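Local coordinates for thioredoxin domain-containing protein (Sinorhizobium meliloti, PDB 3U5R) that probably acts as an antioxidant oxidoreductase of the AhpC/TSA (peroxiredoxin-like) family, though its own activity and substrate are not established, at residues V95-E109 against F125-K137. Numbering follows the deposited sequence.
Sequences VVAINSNDAQAFPEE and FPYLKDASQSVAK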
loop_
_atom_site.group_PDB
_atom_site.type_symbol
_atom_site.label_atom_id
_atom_site.label_comp_id
_atom_site.label_asym_id
_atom_site.label_seq_id
_atom_site.Cartn_x
_atom_site.Cartn_y
_atom_site.Cartn_z
ATOM N N VAL A 95 8.341 -2.841 -0.840
ATOM C CA VAL A 95 7.030 -2.188 -0.953
ATOM C C VAL A 95 6.388 -2.615 -2.212
ATOM O O VAL A 95 7.013 -2.623 -3.296
ATOM C CB VAL A 95 7.120 -0.621 -0.939
ATOM C CG1 VAL A 95 5.753 0.034 -1.211
ATOM C CG2 VAL A 95 7.709 -0.101 0.417
ATOM N N VAL A 96 5.109 -3.010 -2.133
ATOM C CA VAL A 96 4.359 -3.278 -3.373
ATOM C C VAL A 96 3.124 -2.477 -3.304
ATOM O O VAL A 96 2.354 -2.669 -2.333
ATOM C CB VAL A 96 4.020 -4.769 -3.551
ATOM C CG1 VAL A 96 3.441 -5.340 -2.267
ATOM C CG2 VAL A 96 3.053 -4.961 -4.711
ATOM N N ALA A 97 2.863 -1.656 -4.333
ATOM C CA ALA A 97 1.618 -0.927 -4.413
ATOM C C ALA A 97 0.666 -1.500 -5.423
ATOM O O ALA A 97 1.106 -1.962 -6.455
ATOM C CB ALA A 97 1.897 0.578 -4.763
ATOM N N ILE A 98 -0.641 -1.407 -5.180
ATOM C CA ILE A 98 -1.629 -2.072 -6.026
ATOM C C ILE A 98 -2.796 -1.088 -6.268
ATOM O O ILE A 98 -3.291 -0.469 -5.337
ATOM C CB ILE A 98 -2.191 -3.368 -5.357
ATOM C CG1 ILE A 98 -1.063 -4.402 -5.193
ATOM C CG2 ILE A 98 -3.350 -3.969 -6.228
ATOM C CD1 ILE A 98 -1.453 -5.591 -4.244
ATOM N N ASN A 99 -3.195 -0.936 -7.505
ATOM C CA ASN A 99 -4.331 -0.091 -7.813
ATOM C C ASN A 99 -5.433 -1.067 -8.203
ATOM O O ASN A 99 -5.341 -1.698 -9.292
ATOM C CB ASN A 99 -3.973 0.821 -8.993
ATOM C CG ASN A 99 -5.054 1.779 -9.311
ATOM O OD1 ASN A 99 -6.252 1.404 -9.388
ATOM N ND2 ASN A 99 -4.676 3.054 -9.453
ATOM N N SER A 100 -6.441 -1.232 -7.355
ATOM C CA SER A 100 -7.544 -2.159 -7.663
ATOM C C SER A 100 -8.789 -1.462 -8.156
ATOM O O SER A 100 -9.813 -2.118 -8.311
ATOM C CB SER A 100 -7.986 -2.969 -6.444
ATOM O OG SER A 100 -6.856 -3.547 -5.893
ATOM N N ASN A 101 -8.694 -0.159 -8.421
ATOM C CA ASN A 101 -9.879 0.588 -8.765
ATOM C C ASN A 101 -10.380 0.290 -10.217
ATOM O O ASN A 101 -9.587 0.135 -11.162
ATOM C CB ASN A 101 -9.627 2.084 -8.582
ATOM C CG ASN A 101 -9.708 2.539 -7.125
ATOM O OD1 ASN A 101 -9.456 3.699 -6.834
ATOM N ND2 ASN A 101 -10.056 1.659 -6.220
ATOM N N ASP A 102 -11.700 0.261 -10.373
ATOM C CA ASP A 102 -12.304 -0.080 -11.664
ATOM C C ASP A 102 -12.018 1.016 -12.708
ATOM O O ASP A 102 -12.481 2.175 -12.586
ATOM C CB ASP A 102 -13.788 -0.271 -11.433
ATOM C CG ASP A 102 -14.611 -0.351 -12.730
ATOM O OD1 ASP A 102 -14.084 -0.251 -13.867
ATOM O OD2 ASP A 102 -15.853 -0.505 -12.563
ATOM N N ALA A 103 -11.219 0.672 -13.721
ATOM C CA ALA A 103 -10.674 1.719 -14.551
ATOM C C ALA A 103 -11.613 2.047 -15.735
ATOM O O ALA A 103 -11.363 3.020 -16.456
ATOM C CB ALA A 103 -9.302 1.356 -15.031
ATOM N N GLN A 104 -12.672 1.249 -15.921
ATOM C CA GLN A 104 -13.739 1.591 -16.886
ATOM C C GLN A 104 -14.500 2.757 -16.268
ATOM O O GLN A 104 -14.692 3.791 -16.938
ATOM C CB GLN A 104 -14.704 0.418 -17.148
ATOM C CG GLN A 104 -14.079 -0.913 -17.559
ATOM C CD GLN A 104 -13.374 -0.877 -18.926
ATOM O OE1 GLN A 104 -12.130 -0.944 -19.015
ATOM N NE2 GLN A 104 -14.166 -0.782 -19.998
ATOM N N ALA A 105 -14.929 2.596 -14.997
ATOM C CA ALA A 105 -15.615 3.684 -14.277
ATOM C C ALA A 105 -14.689 4.877 -13.987
ATOM O O ALA A 105 -15.148 6.026 -14.011
ATOM C CB ALA A 105 -16.290 3.179 -12.978
ATOM N N PHE A 106 -13.395 4.610 -13.708
ATOM C CA PHE A 106 -12.425 5.665 -13.404
ATOM C C PHE A 106 -11.188 5.546 -14.273
ATOM O O PHE A 106 -10.165 4.954 -13.865
ATOM C CB PHE A 106 -12.072 5.661 -11.910
ATOM C CG PHE A 106 -13.261 5.890 -11.023
ATOM C CD1 PHE A 106 -13.566 7.166 -10.561
ATOM C CD2 PHE A 106 -14.106 4.842 -10.707
ATOM C CE1 PHE A 106 -14.698 7.390 -9.755
ATOM C CE2 PHE A 106 -15.239 5.044 -9.953
ATOM C CZ PHE A 106 -15.536 6.332 -9.451
ATOM N N PRO A 107 -11.239 6.152 -15.478
ATOM C CA PRO A 107 -10.203 6.034 -16.529
ATOM C C PRO A 107 -8.853 6.494 -16.051
ATOM O O PRO A 107 -7.861 6.173 -16.642
ATOM C CB PRO A 107 -10.685 7.041 -17.645
ATOM C CG PRO A 107 -12.055 7.297 -17.359
ATOM C CD PRO A 107 -12.315 7.081 -15.874
ATOM N N GLU A 108 -8.809 7.332 -15.035
ATOM C CA GLU A 108 -7.530 7.791 -14.495
ATOM C C GLU A 108 -6.791 6.633 -13.730
ATOM O O GLU A 108 -5.623 6.775 -13.367
ATOM C CB GLU A 108 -7.769 9.007 -13.601
ATOM C CG GLU A 108 -8.669 8.671 -12.408
ATOM C CD GLU A 108 -10.192 9.063 -12.561
ATOM O OE1 GLU A 108 -10.843 8.734 -13.598
ATOM O OE2 GLU A 108 -10.742 9.641 -11.567
ATOM N N GLU A 109 -7.469 5.480 -13.573
ATOM C CA GLU A 109 -6.961 4.289 -12.814
ATOM C C GLU A 109 -6.485 3.153 -13.723
ATOM O O GLU A 109 -6.165 2.045 -13.251
ATOM C CB GLU A 109 -8.034 3.746 -11.847
ATOM C CG GLU A 109 -8.601 4.808 -10.904
ATOM C CD GLU A 109 -7.620 5.284 -9.797
ATOM O OE1 GLU A 109 -6.393 5.364 -10.019
ATOM O OE2 GLU A 109 -8.093 5.626 -8.679
ATOM N N PHE A 125 9.177 1.559 -6.138
ATOM C CA PHE A 125 8.583 0.221 -5.803
ATOM C C PHE A 125 7.670 -0.216 -6.957
ATOM O O PHE A 125 7.183 0.624 -7.732
ATOM C CB PHE A 125 7.733 0.336 -4.542
ATOM C CG PHE A 125 6.857 1.563 -4.530
ATOM C CD1 PHE A 125 7.285 2.718 -3.927
ATOM C CD2 PHE A 125 5.598 1.540 -5.131
ATOM C CE1 PHE A 125 6.466 3.880 -3.880
ATOM C CE2 PHE A 125 4.730 2.696 -5.085
ATOM C CZ PHE A 125 5.208 3.894 -4.487
ATOM N N PRO A 126 7.453 -1.523 -7.086
ATOM C CA PRO A 126 6.495 -1.882 -8.112
ATOM C C PRO A 126 5.042 -1.355 -7.803
ATOM O O PRO A 126 4.554 -1.450 -6.657
ATOM C CB PRO A 126 6.570 -3.425 -8.123
ATOM C CG PRO A 126 7.090 -3.772 -6.650
ATOM C CD PRO A 126 8.101 -2.695 -6.440
ATOM N N TYR A 127 4.376 -0.815 -8.831
ATOM C CA TYR A 127 3.025 -0.342 -8.718
ATOM C C TYR A 127 2.217 -1.088 -9.741
ATOM O O TYR A 127 2.378 -0.907 -10.946
ATOM C CB TYR A 127 3.017 1.185 -8.940
ATOM C CG TYR A 127 1.709 1.865 -8.746
ATOM C CD1 TYR A 127 0.628 1.240 -8.072
ATOM C CD2 TYR A 127 1.507 3.154 -9.264
ATOM C CE1 TYR A 127 -0.608 1.911 -7.939
ATOM C CE2 TYR A 127 0.286 3.834 -9.096
ATOM C CZ TYR A 127 -0.743 3.225 -8.445
ATOM O OH TYR A 127 -1.955 3.903 -8.343
ATOM N N LEU A 128 1.327 -1.934 -9.253
ATOM C CA LEU A 128 0.710 -2.952 -10.095
ATOM C C LEU A 128 -0.759 -2.742 -10.250
ATOM O O LEU A 128 -1.403 -2.185 -9.364
ATOM C CB LEU A 128 0.908 -4.288 -9.392
ATOM C CG LEU A 128 2.378 -4.512 -9.027
ATOM C CD1 LEU A 128 2.537 -5.847 -8.310
ATOM C CD2 LEU A 128 3.321 -4.453 -10.306
ATOM N N LYS A 129 -1.331 -3.255 -11.331
ATOM C CA LYS A 129 -2.790 -3.177 -11.503
ATOM C C LYS A 129 -3.500 -4.468 -11.087
ATOM O O LYS A 129 -3.135 -5.532 -11.612
ATOM C CB LYS A 129 -3.144 -2.891 -12.945
ATOM C CG LYS A 129 -4.673 -2.740 -13.159
ATOM C CD LYS A 129 -5.125 -1.389 -12.665
ATOM C CE LYS A 129 -6.661 -1.414 -12.587
ATOM N NZ LYS A 129 -6.995 -0.171 -11.832
ATOM N N ASP A 130 -4.534 -4.384 -10.208
ATOM C CA ASP A 130 -5.369 -5.577 -9.801
ATOM C C ASP A 130 -6.736 -5.503 -10.529
ATOM O O ASP A 130 -7.732 -5.117 -9.921
ATOM C CB ASP A 130 -5.472 -5.608 -8.253
ATOM C CG ASP A 130 -6.524 -6.564 -7.679
ATOM O OD1 ASP A 130 -6.754 -7.653 -8.215
ATOM O OD2 ASP A 130 -7.116 -6.210 -6.611
ATOM N N ALA A 131 -6.742 -5.819 -11.838
ATOM C CA ALA A 131 -7.914 -5.591 -12.719
ATOM C C ALA A 131 -9.150 -6.343 -12.290
ATOM O O ALA A 131 -10.214 -5.782 -12.349
ATOM C CB ALA A 131 -7.596 -5.932 -14.272
ATOM N N SER A 132 -9.007 -7.595 -11.852
ATOM C CA SER A 132 -10.160 -8.391 -11.408
ATOM C C SER A 132 -10.634 -8.057 -9.974
ATOM O O SER A 132 -11.724 -8.482 -9.563
ATOM C CB SER A 132 -9.831 -9.908 -11.495
ATOM O OG SER A 132 -9.016 -10.274 -10.394
ATOM N N GLN A 133 -9.804 -7.291 -9.241
ATOM C CA GLN A 133 -10.024 -6.933 -7.805
ATOM C C GLN A 133 -9.989 -8.126 -6.909
ATOM O O GLN A 133 -10.309 -7.999 -5.740
ATOM C CB GLN A 133 -11.323 -6.095 -7.583
ATOM C CG GLN A 133 -11.505 -5.093 -8.745
ATOM C CD GLN A 133 -12.665 -4.148 -8.546
ATOM O OE1 GLN A 133 -13.788 -4.600 -8.382
ATOM N NE2 GLN A 133 -12.394 -2.825 -8.539
ATOM N N SER A 134 -9.551 -9.282 -7.418
ATOM C CA SER A 134 -9.455 -10.478 -6.527
ATOM C C SER A 134 -8.393 -10.234 -5.416
ATOM O O SER A 134 -8.568 -10.641 -4.295
ATOM C CB SER A 134 -9.097 -11.740 -7.336
ATOM O OG SER A 134 -7.750 -11.643 -7.775
ATOM N N VAL A 135 -7.302 -9.528 -5.710
ATOM C CA VAL A 135 -6.324 -9.317 -4.644
ATOM C C VAL A 135 -6.849 -8.331 -3.561
ATOM O O VAL A 135 -6.736 -8.642 -2.398
ATOM C CB VAL A 135 -4.927 -8.889 -5.223
ATOM C CG1 VAL A 135 -3.924 -8.617 -4.108
ATOM C CG2 VAL A 135 -4.461 -9.986 -6.299
ATOM N N ALA A 136 -7.420 -7.191 -3.943
ATOM C CA ALA A 136 -8.007 -6.302 -2.960
ATOM C C ALA A 136 -8.991 -7.103 -2.055
ATOM O O ALA A 136 -9.021 -6.943 -0.829
ATOM C CB ALA A 136 -8.744 -5.133 -3.687
ATOM N N LYS A 137 -9.796 -7.965 -2.679
ATOM C CA LYS A 137 -10.744 -8.782 -1.880
ATOM C C LYS A 137 -10.086 -9.787 -0.956
ATOM O O LYS A 137 -10.505 -9.920 0.220
ATOM C CB LYS A 137 -11.717 -9.535 -2.802
ATOM C CG LYS A 137 -12.711 -8.702 -3.549
ATOM C CD LYS A 137 -13.776 -9.703 -4.195
ATOM C CE LYS A 137 -14.253 -9.275 -5.578
ATOM N NZ LYS A 137 -14.916 -10.440 -6.299
HETATM O O HOH W 1 -10.066 -3.041 -11.490
#
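Lys129 NZ is gripped by three oxygens of residues 95-109. It donates to Asn101 O at 2.7 Å, in the carbonyl plane and on a lone pair, to Glu109 O at 2.8 Å, and to Asn99 OD1 from above the amide carbonyl plane. The chain leaves the backbone with CG anti to N and then bends at chi2 (77°), which brings the ammonium into the loop after strand 93-99. Asn99 uses both ends of its amide. OD1 also takes the N-H of Asn101, closing an Asx turn, while ND2 donates to Tyr127 OH at 3.1 Å and to Glu109 OE1, which lies in the amide plane. This fixes the rotation of the amide. Tyr127 OH and the Glu109 carboxylate reach on to Asn69 and Ser68.

Ser100 and Asp130 meet beyond the strand ends. Ser100 OG donates to the anti lone pair of Asp130 OD2 at 2.8 Å. On the syn side, but tilted out of the carboxylate plane, Asp130 receives Val135 N at OD1 and Ala136 N at OD2, so it links the first turn of helix 134-139 to Ser100, just after strand 93-99. Gln133 NE2 gives a fairly straight bond to Ser100 O (2.7 Å, 159°).

The backbones pair in parallel, Ala97 with Tyr127 through Asn99 with Lys129. Strand 127-129, which follows helix 111-121 in a beta-alpha-beta unit, lies at the edge of the mixed sheet of the thioredoxin-like fold. Ala97 CB touches Phe125 CE2 and Tyr127 CD1, and Val95 CG1 lies over the Phe125 ring. On the face of Ile98 and Leu128, Ile98 CD1 meets Val135 CG1 at 3.9 Å.

The Lys129 ammonium is buried among neutral oxygens, with the Glu109 carboxylate 5.9 Å from NZ at OE1. Carbonyl dipoles, probably helped by that more distant charge, would stabilise its positive form.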